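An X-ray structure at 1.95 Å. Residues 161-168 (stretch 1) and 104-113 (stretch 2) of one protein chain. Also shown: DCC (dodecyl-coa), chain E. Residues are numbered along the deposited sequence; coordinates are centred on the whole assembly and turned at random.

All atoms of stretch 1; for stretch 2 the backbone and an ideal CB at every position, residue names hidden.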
# COMPACT_ATOMS: atom_id res chain seq x y z
N LEU A 161 2.30 -4.06 3.31
CA LEU A 161 1.87 -3.28 4.47
C LEU A 161 2.98 -2.35 4.92
O LEU A 161 2.71 -1.21 5.28
CB LEU A 161 1.50 -4.18 5.65
CG LEU A 161 0.08 -4.75 5.65
CD1 LEU A 161 -0.17 -5.47 6.96
CD2 LEU A 161 -0.92 -3.62 5.47
N TYR A 162 4.22 -2.84 4.93
CA TYR A 162 5.35 -1.99 5.32
C TYR A 162 5.37 -0.79 4.37
O TYR A 162 5.51 0.37 4.79
CB TYR A 162 6.71 -2.72 5.19
CG TYR A 162 7.86 -1.74 5.00
CD1 TYR A 162 8.30 -0.93 6.06
CD2 TYR A 162 8.42 -1.53 3.74
CE1 TYR A 162 9.27 0.07 5.85
CE2 TYR A 162 9.39 -0.53 3.53
CZ TYR A 162 9.80 0.27 4.58
OH TYR A 162 10.71 1.28 4.35
N PHE A 163 5.24 -1.09 3.08
CA PHE A 163 5.25 -0.04 2.06
C PHE A 163 4.20 1.05 2.29
O PHE A 163 4.53 2.24 2.30
CB PHE A 163 5.06 -0.64 0.66
CG PHE A 163 4.80 0.39 -0.40
CD1 PHE A 163 5.82 1.18 -0.89
CD2 PHE A 163 3.51 0.61 -0.86
CE1 PHE A 163 5.56 2.19 -1.83
CE2 PHE A 163 3.25 1.61 -1.79
CZ PHE A 163 4.27 2.39 -2.27
N LEU A 164 2.94 0.66 2.45
CA LEU A 164 1.88 1.66 2.64
C LEU A 164 2.07 2.43 3.94
O LEU A 164 1.86 3.65 3.98
CB LEU A 164 0.50 1.02 2.62
CG LEU A 164 -0.71 1.98 2.59
CD1 LEU A 164 -0.65 2.89 1.36
CD2 LEU A 164 -1.98 1.15 2.56
N SER A 165 2.47 1.74 5.01
CA SER A 165 2.69 2.42 6.29
C SER A 165 3.84 3.43 6.21
O SER A 165 3.74 4.54 6.73
CB SER A 165 2.99 1.41 7.40
OG SER A 165 1.83 0.67 7.75
N ALA A 166 4.93 3.02 5.57
CA ALA A 166 6.12 3.87 5.45
C ALA A 166 5.86 5.08 4.56
O ALA A 166 6.28 6.20 4.86
CB ALA A 166 7.28 3.04 4.88
N LEU A 167 5.15 4.85 3.47
CA LEU A 167 4.81 5.91 2.54
C LEU A 167 3.90 6.95 3.21
O LEU A 167 4.15 8.15 3.13
CB LEU A 167 4.12 5.33 1.30
CG LEU A 167 3.54 6.33 0.30
CD1 LEU A 167 4.55 7.42 0.02
CD2 LEU A 167 3.17 5.58 -0.99
N ARG A 168 2.85 6.49 3.88
CA ARG A 168 1.94 7.41 4.54
C ARG A 168 2.63 8.13 5.69
O ARG A 168 2.40 9.31 5.93
CB ARG A 168 0.69 6.68 5.01
CG ARG A 168 -0.19 6.25 3.82
CD ARG A 168 -1.26 5.25 4.20
NE ARG A 168 -2.35 5.86 4.95
CZ ARG A 168 -3.44 5.20 5.35
NH1 ARG A 168 -3.58 3.90 5.07
NH2 ARG A 168 -4.39 5.84 6.04
N UNK A 104 13.96 8.25 0.47
CA UNK A 104 13.07 7.13 0.24
C UNK A 104 11.66 7.51 -0.22
O UNK A 104 11.01 6.73 -0.93
CB UNK A 104 12.97 6.31 1.53
N UNK A 105 11.18 8.69 0.16
CA UNK A 105 9.81 9.04 -0.25
C UNK A 105 9.64 9.04 -1.79
O UNK A 105 8.77 8.34 -2.31
CB UNK A 105 9.44 10.42 0.31
N UNK A 106 10.47 9.80 -2.53
CA UNK A 106 10.27 9.76 -3.99
C UNK A 106 10.50 8.36 -4.55
O UNK A 106 9.97 8.00 -5.60
CB UNK A 106 11.21 10.75 -4.68
N UNK A 107 11.30 7.58 -3.84
CA UNK A 107 11.56 6.22 -4.27
C UNK A 107 10.27 5.39 -4.12
O UNK A 107 9.91 4.62 -5.02
CB UNK A 107 12.71 5.61 -3.46
N UNK A 108 9.57 5.55 -3.00
CA UNK A 108 8.32 4.82 -2.76
C UNK A 108 7.26 5.11 -3.83
O UNK A 108 6.52 4.22 -4.23
CB UNK A 108 7.77 5.18 -1.38
N UNK A 109 7.18 6.36 -4.29
CA UNK A 109 6.19 6.69 -5.32
C UNK A 109 6.45 5.94 -6.63
O UNK A 109 5.53 5.68 -7.39
CB UNK A 109 6.19 8.20 -5.58
N UNK A 110 7.71 5.59 -6.87
CA UNK A 110 8.07 4.87 -8.09
C UNK A 110 7.39 3.50 -8.14
O UNK A 110 7.12 2.98 -9.21
CB UNK A 110 9.59 4.71 -8.18
N UNK A 111 7.10 2.92 -6.98
CA UNK A 111 6.41 1.63 -6.94
C UNK A 111 4.95 1.82 -7.37
O UNK A 111 4.23 0.86 -7.60
CB UNK A 111 6.49 1.01 -5.54
N UNK A 112 4.52 3.08 -7.49
CA UNK A 112 3.15 3.39 -7.89
C UNK A 112 3.13 4.08 -9.25
O UNK A 112 2.11 4.65 -9.66
CB UNK A 112 2.47 4.27 -6.84
N UNK A 113 4.25 4.04 -9.96
CA UNK A 113 4.32 4.68 -11.27
C UNK A 113 3.23 4.13 -12.20
O UNK A 113 3.07 2.91 -12.33
CB UNK A 113 5.70 4.47 -11.89
C2 DCC E . 6.36 -17.61 -14.34
C4 DCC E . 5.79 -17.49 -12.10
C5 DCC E . 7.13 -17.57 -11.75
C6 DCC E . 8.07 -17.66 -12.77
C8 DCC E . 5.96 -17.42 -9.96
C10 DCC E . 13.25 -1.19 1.26
C11 DCC E . 14.18 0.02 1.41
C12 DCC E . 15.41 -0.34 2.25
N9 DCC E . 5.09 -17.41 -10.97
N7 DCC E . 7.20 -17.52 -10.43
N3 DCC E . 5.44 -17.52 -13.40
N1 DCC E . 7.65 -17.68 -14.04
N6 DCC E . 9.37 -17.73 -12.48
C1' DCC E . 3.62 -17.32 -10.85
C2' DCC E . 3.20 -16.77 -9.49
O2' DCC E . 3.38 -17.77 -8.49
C3' DCC E . 1.71 -16.60 -9.79
O3' DCC E . 1.05 -17.87 -9.70
C4' DCC E . 1.72 -16.13 -11.24
O4' DCC E . 3.06 -16.32 -11.72
C5' DCC E . 1.35 -14.64 -11.27
O5' DCC E . 2.23 -13.90 -10.43
P1 DCC E . 1.83 -12.42 -9.93
O11 DCC E . 0.42 -12.40 -9.48
O12 DCC E . 2.88 -11.94 -9.01
O6 DCC E . 1.91 -11.54 -11.28
P2 DCC E . 3.28 -10.86 -11.76
O21 DCC E . 2.98 -10.85 -13.21
O22 DCC E . 4.21 -11.80 -11.09
O7 DCC E . 2.97 -9.46 -11.04
CPA DCC E . 3.43 -9.18 -9.72
CPB DCC E . 4.07 -7.79 -9.69
CP8 DCC E . 3.17 -6.79 -10.42
CP7 DCC E . 5.45 -7.85 -10.36
CP9 DCC E . 4.25 -7.34 -8.23
OP3 DCC E . 1.92 -6.65 -9.73
CP6 DCC E . 3.86 -5.44 -10.54
OP2 DCC E . 4.63 -5.21 -11.48
NP2 DCC E . 3.58 -4.56 -9.58
CP5 DCC E . 4.18 -3.21 -9.57
CP4 DCC E . 4.29 -2.70 -8.14
CP3 DCC E . 2.91 -2.61 -7.48
OP1 DCC E . 2.13 -3.56 -7.52
NP1 DCC E . 2.63 -1.45 -6.88
CP2 DCC E . 1.34 -1.22 -6.22
CP1 DCC E . 1.28 -2.01 -4.90
S DCC E . 2.41 -1.37 -3.62
P3 DCC E . -0.40 -17.95 -9.00
O31 DCC E . -0.32 -18.41 -7.59
O32 DCC E . -1.04 -16.48 -9.12
O33 DCC E . -1.28 -18.92 -9.92
CA1 DCC E . 3.84 -2.35 -3.84
CA2 DCC E . 4.89 -2.40 -2.73
OA1 DCC E . 4.00 -2.99 -4.88
CA3 DCC E . 5.81 -3.61 -2.90
CA4 DCC E . 6.82 -3.73 -1.75
CA5 DCC E . 7.75 -2.52 -1.65
CA6 DCC E . 8.87 -2.81 -0.64
CA7 DCC E . 9.87 -1.65 -0.58
CA8 DCC E . 11.05 -2.00 0.33
CA9 DCC E . 12.01 -0.81 0.44

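Position 104 lies in a helix, with CA-to-CB directed toward stretch 1 but nothing of that stretch within 5.5 Å of the ideal CB. Many helix-forming residues would be tolerated, an aliphatic one among them, since stretch 1 makes no demand here. L104 CD1 still ends 5.0 Å from Y162 OH.

At position 105 the bond points sideways, and again nothing lies near the ideal CB. A side chain must be long to arrive, and what awaits it is the methyl end of L167, so leucine, isoleucine or methionine would suit. L105 CD1 reaches it, 3.4 Å from L167 CD1.

Position 106 points away from stretch 1. Its phi of -62° is compatible with proline, and its N makes no bond to the preceding turn, where the helix kinks. The residue is P106, which has no amide hydrogen to give. Position 107 points sideways into space that stretch 1 leaves empty; many residues would fit, and CE of selenomethionine M107 comes no nearer than 6.4 Å from Y162 OH.

Position 108 is the centre of the contact. Its CA lies 6.4 Å from L167 CA, its CA-to-CB bond points toward stretch 1, and the ideal CB is 3.7 Å from F163 CE1 and 4.2 Å from L167 CD1. Beyond lies a hollow bordered by Y162, F163, A166 and L167, where the small A166 leaves room. A large apolar side chain is called for: leucine or methionine could enter, but a flat ring fills more of the space. F108 is the knob in this hole. F108 CE2 lies 3.8 Å from A166 CB, F108 CZ meets Y162 OH at 3.4 Å near the ring plane, and the F108 face receives the edge of F163 in an offset edge-to-face pair, with planes at 89°.

Position 109 begins by pointing away, so only a long side chain that bends back could touch stretch 1. Y109 does return: L167 CD1 sits over its ring face, 4.2 Å from the Y109 ring centroid, a CH-pi contact.

Position 110 also points away, and stretch 1 offers it no partner, so a polar residue is reasonable. E110 opens a type I turn that ends at position 113.

Position 111 points toward F163, whose CE1 is 4.0 Å from the ideal CB; a branched aliphatic side chain would pack well there. L111 CD1 comes to 3.6 Å from F163 CE1, while L111 O accepts a hydrogen bond from DCC NP1 at 2.9 Å.

Position 112 also points toward stretch 1, but its ideal CB is 5.3 Å from F163 CZ, leaving room for a mid-sized apolar group between F163 and L167. L112 supplies it: L112 CG lies 3.9 Å from F163 CZ, and L112 CD1 3.8 Å from L167 CD2.

Position 113 is out of reach and closes the turn, where a polar residue is at home. N113 ND2 donates a hydrogen bond to E110 OE1 at 3.3 Å, across the turn.

Stretch 2 (104-113) LLPMFYELLN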
# COMPACT_ATOMS: atom_id res chain seq x y z
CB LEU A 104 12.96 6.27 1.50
CG LEU A 104 14.27 5.65 2.01
CD1 LEU A 104 13.98 4.84 3.26
CD2 LEU A 104 14.89 4.79 0.93
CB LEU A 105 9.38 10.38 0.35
CG LEU A 105 7.94 10.83 0.09
CD1 LEU A 105 6.98 9.74 0.53
CD2 LEU A 105 7.66 12.12 0.85
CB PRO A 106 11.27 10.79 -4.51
CG PRO A 106 12.30 10.90 -3.40
CD PRO A 106 11.45 10.83 -2.16
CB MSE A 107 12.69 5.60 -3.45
CG MSE A 107 13.14 4.26 -3.99
SE MSE A 107 14.26 3.26 -2.78
CE MSE A 107 12.90 2.76 -1.51
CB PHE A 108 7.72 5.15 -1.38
CG PHE A 108 8.52 4.65 -0.20
CD1 PHE A 108 9.28 3.47 -0.27
CD2 PHE A 108 8.48 5.35 1.01
CE1 PHE A 108 9.97 2.99 0.85
CE2 PHE A 108 9.17 4.87 2.14
CZ PHE A 108 9.92 3.69 2.06
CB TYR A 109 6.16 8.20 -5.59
CG TYR A 109 5.40 8.96 -4.54
CD1 TYR A 109 4.04 8.73 -4.33
CD2 TYR A 109 6.05 9.88 -3.73
CE1 TYR A 109 3.34 9.41 -3.32
CE2 TYR A 109 5.37 10.56 -2.73
CZ TYR A 109 4.02 10.33 -2.53
OH TYR A 109 3.35 11.03 -1.55
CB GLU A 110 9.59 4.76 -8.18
CG GLU A 110 10.14 4.24 -9.49
CD GLU A 110 9.81 5.10 -10.72
OE1 GLU A 110 9.40 6.27 -10.58
OE2 GLU A 110 10.00 4.58 -11.83
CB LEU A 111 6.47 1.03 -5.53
CG LEU A 111 7.85 0.49 -5.19
CD1 LEU A 111 8.11 0.54 -3.69
CD2 LEU A 111 7.94 -0.95 -5.72
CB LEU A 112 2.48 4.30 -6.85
CG LEU A 112 2.43 3.83 -5.39
CD1 LEU A 112 1.87 4.93 -4.52
CD2 LEU A 112 1.59 2.57 -5.27
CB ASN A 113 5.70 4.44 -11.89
CG ASN A 113 6.00 5.43 -13.00
OD1 ASN A 113 5.33 5.44 -14.03
ND2 ASN A 113 7.01 6.27 -12.79
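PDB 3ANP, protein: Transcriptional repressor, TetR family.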